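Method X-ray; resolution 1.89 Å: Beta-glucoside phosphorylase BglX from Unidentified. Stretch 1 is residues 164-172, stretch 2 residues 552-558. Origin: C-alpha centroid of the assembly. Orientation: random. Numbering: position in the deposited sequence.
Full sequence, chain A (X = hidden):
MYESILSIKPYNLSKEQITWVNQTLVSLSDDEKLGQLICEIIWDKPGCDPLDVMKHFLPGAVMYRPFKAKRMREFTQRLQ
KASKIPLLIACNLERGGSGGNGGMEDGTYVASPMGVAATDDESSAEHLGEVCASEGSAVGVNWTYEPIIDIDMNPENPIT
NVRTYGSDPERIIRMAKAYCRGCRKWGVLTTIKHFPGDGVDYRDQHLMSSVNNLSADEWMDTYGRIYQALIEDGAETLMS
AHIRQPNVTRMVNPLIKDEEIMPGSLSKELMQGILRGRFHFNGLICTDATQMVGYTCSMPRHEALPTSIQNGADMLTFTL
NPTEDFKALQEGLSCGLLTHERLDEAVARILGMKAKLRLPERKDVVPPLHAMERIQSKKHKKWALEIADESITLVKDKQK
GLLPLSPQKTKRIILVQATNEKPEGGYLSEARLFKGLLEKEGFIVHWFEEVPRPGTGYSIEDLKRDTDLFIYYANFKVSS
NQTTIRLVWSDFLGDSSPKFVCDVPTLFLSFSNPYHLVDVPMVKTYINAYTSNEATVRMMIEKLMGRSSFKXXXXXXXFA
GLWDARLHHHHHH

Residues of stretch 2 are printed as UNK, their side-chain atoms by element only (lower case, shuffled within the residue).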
# COMPACT_ATOMS: atom_id res chain seq x y z
N THR A 164 -6.69 1.28 1.59
CA THR A 164 -7.64 1.65 0.57
C THR A 164 -8.19 3.05 0.84
O THR A 164 -8.03 3.62 1.92
CB THR A 164 -8.82 0.67 0.50
OG1 THR A 164 -9.71 0.91 1.59
CG2 THR A 164 -8.35 -0.78 0.54
N TYR A 165 -8.87 3.59 -0.17
CA TYR A 165 -9.66 4.80 -0.03
C TYR A 165 -11.08 4.50 0.43
O TYR A 165 -11.99 5.30 0.21
CB TYR A 165 -9.68 5.57 -1.36
CG TYR A 165 -8.32 6.05 -1.79
CD1 TYR A 165 -7.62 6.97 -1.03
CD2 TYR A 165 -7.73 5.58 -2.95
CE1 TYR A 165 -6.36 7.41 -1.40
CE2 TYR A 165 -6.47 6.02 -3.34
CZ TYR A 165 -5.79 6.92 -2.56
OH TYR A 165 -4.55 7.35 -2.94
N GLY A 166 -11.28 3.36 1.09
CA GLY A 166 -12.56 3.04 1.67
C GLY A 166 -13.38 2.10 0.82
O GLY A 166 -12.83 1.32 0.03
N SER A 167 -14.70 2.17 0.96
CA SER A 167 -15.59 1.18 0.36
C SER A 167 -16.50 1.74 -0.72
O SER A 167 -17.36 1.01 -1.22
CB SER A 167 -16.43 0.52 1.46
OG SER A 167 -17.21 1.49 2.15
N ASP A 168 -16.34 3.01 -1.10
CA ASP A 168 -17.19 3.61 -2.12
C ASP A 168 -16.44 3.69 -3.45
O ASP A 168 -15.48 4.47 -3.56
CB ASP A 168 -17.66 4.99 -1.70
CG ASP A 168 -18.54 5.65 -2.76
OD1 ASP A 168 -19.62 5.10 -3.06
OD2 ASP A 168 -18.15 6.69 -3.31
N PRO A 169 -16.85 2.95 -4.48
CA PRO A 169 -16.12 3.00 -5.75
C PRO A 169 -15.94 4.39 -6.33
O PRO A 169 -14.89 4.69 -6.90
CB PRO A 169 -16.97 2.11 -6.66
CG PRO A 169 -17.55 1.12 -5.74
CD PRO A 169 -17.86 1.88 -4.48
N GLU A 170 -16.93 5.27 -6.21
CA GLU A 170 -16.79 6.59 -6.81
C GLU A 170 -15.71 7.40 -6.11
O GLU A 170 -14.94 8.12 -6.76
CB GLU A 170 -18.14 7.32 -6.80
CG GLU A 170 -19.24 6.55 -7.55
CD GLU A 170 -18.81 6.13 -8.95
OE1 GLU A 170 -18.39 7.01 -9.73
OE2 GLU A 170 -18.89 4.92 -9.27
N ARG A 171 -15.59 7.26 -4.79
CA ARG A 171 -14.53 7.97 -4.07
C ARG A 171 -13.16 7.37 -4.39
O ARG A 171 -12.17 8.09 -4.55
CB ARG A 171 -14.80 7.96 -2.57
CG ARG A 171 -13.77 8.73 -1.76
CD ARG A 171 -14.13 8.91 -0.28
NE ARG A 171 -15.40 9.61 -0.08
CZ ARG A 171 -16.53 9.04 0.31
NH1 ARG A 171 -16.60 7.73 0.56
NH2 ARG A 171 -17.62 9.78 0.47
N ILE A 172 -13.08 6.04 -4.49
CA ILE A 172 -11.83 5.39 -4.88
C ILE A 172 -11.35 5.94 -6.21
O ILE A 172 -10.17 6.26 -6.38
CB ILE A 172 -12.01 3.86 -4.92
CG1 ILE A 172 -12.30 3.33 -3.52
CG2 ILE A 172 -10.77 3.18 -5.48
CD1 ILE A 172 -12.99 1.97 -3.50
N UNK A 552 -13.63 15.04 9.75
CA UNK A 552 -13.57 13.85 8.92
C UNK A 552 -14.93 13.24 8.68
O UNK A 552 -15.84 13.35 9.50
N UNK A 553 -15.06 12.57 7.54
CA UNK A 553 -16.25 11.81 7.18
C UNK A 553 -15.83 10.38 6.88
O UNK A 553 -14.98 10.14 6.02
c UNK A 553 -19.68 11.28 3.50
c UNK A 553 -18.10 11.61 5.41
c UNK A 553 -18.65 12.20 4.13
c UNK A 553 -16.94 12.43 5.96
n UNK A 553 -20.43 11.96 2.41
N UNK A 554 -16.44 9.43 7.59
CA UNK A 554 -16.08 8.03 7.44
C UNK A 554 -16.17 7.61 5.97
O UNK A 554 -17.25 7.74 5.36
c UNK A 554 -17.02 7.17 8.28
o UNK A 554 -16.82 7.42 9.66
N UNK A 555 -15.09 7.13 5.36
CA UNK A 555 -15.15 6.61 3.98
C UNK A 555 -15.55 5.15 3.88
O UNK A 555 -15.42 4.55 2.81
c UNK A 555 -13.72 7.02 5.91
c UNK A 555 -13.71 6.81 3.50
c UNK A 555 -12.90 6.54 4.73
N UNK A 556 -16.03 4.61 5.00
CA UNK A 556 -16.34 3.21 5.21
C UNK A 556 -17.43 3.19 6.28
O UNK A 556 -17.66 4.19 6.95
c UNK A 556 -15.19 1.77 6.94
c UNK A 556 -14.48 1.63 4.53
c UNK A 556 -15.03 2.50 5.65
N UNK A 557 -18.14 2.07 6.40
CA UNK A 557 -19.09 1.92 7.50
C UNK A 557 -18.35 1.46 8.75
O UNK A 557 -18.01 0.27 8.84
o UNK A 557 -21.87 -0.33 8.34
c UNK A 557 -20.21 0.93 7.17
o UNK A 557 -21.22 1.56 9.25
c UNK A 557 -21.17 0.71 8.33
N UNK A 558 -18.09 2.33 9.72
CA UNK A 558 -17.28 1.91 10.88
C UNK A 558 -17.99 0.91 11.77
O UNK A 558 -17.32 0.25 12.58
c UNK A 558 -18.51 3.74 9.83
c UNK A 558 -18.10 4.13 11.22
c UNK A 558 -17.00 3.22 11.62
O HOH W 1 -14.68 5.40 0.26
O HOH W 2 -18.00 0.10 4.37

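Position 552 has backbone atoms only, with no CB or other side-chain atom, and none of them approaches stretch 1. It is Gly552.

Position 553 carries four carbons in an unbranched row ending in a nitrogen, and the carbon next to the terminal nitrogen lies 4.0 Å from Arg171 NH2. This is the pattern of lysine: Lys553. All four chi angles are t, so the chain is fully extended. Its CA-to-CB bond points sideways, yet the end comes nearer, which is how CE reaches the guanidinium. The two like charges are also close, with NZ of Lys553 4.1 Å from NH2 of Arg171, so this approach is not a charge attraction.

Position 554 has one carbon followed by one oxygen, and its CA-to-CB bond points away from stretch 1; it makes no contact across the interface. The short hydroxyl side chain identifies Ser554, with chi1 in the m well.

At position 555 three carbons close a ring onto the backbone nitrogen. CB of 555 lies 4.0 Å from Tyr165 O, and Arg171 NH1 comes within 3.9 Å of CA of 555, the guanidinium meeting it obliquely. Only proline closes such a ring: Pro555. The ring, C-gamma endo, belongs to the residue most covered by stretch 1 (70 Å²).

Position 556 shows one carbon bearing two more, a beta-branched hydrocarbon without oxygen, and one of the two terminal carbons lies 3.7 Å from Gly166 CA and 3.6 Å from Ser167 OG. It is Val556, and the carbon is CG2. Its chi1 of 125° lies between wells.

Position 557 has two carbons, the second carrying two oxygens, hence a carboxylate one methylene from CA. The end of this side chain leads away from stretch 1. It is Asp557, whose backbone N joins the contact through water 2, which accepts from Asp557 N at 2.8 Å and is hydrogen-bonded to Ser167 OG at 2.7 Å.

Position 558 again closes three carbons onto the backbone nitrogen, out of reach of stretch 1, giving Pro558.

The contact centres on one carbonyl. Ser167 N donates to Pro555 O at 3.1 Å with an N-H...O angle of 165°, nearly straight, and Gly166 CA adds a CA-H...O contact to Pro555 O at 3.4 Å. Glycine permits this approach: an ideal CB on Gly166 would sit 2.3 Å from Pro555 O, a clash, and the backbone angles of 100/-153 independently call for glycine. Water 1 extends the network, donating to Pro555 O at 2.8 Å and Tyr165 O at 2.7 Å while accepting from Asp168 N at 3.2 Å and Arg171 NH1 at 3.0 Å. Backbone polarity and bound water thus supply the directional bonds, and Pro555 and Val556 supply the packing.

Stretch 2 (552-558) GKSPVDP
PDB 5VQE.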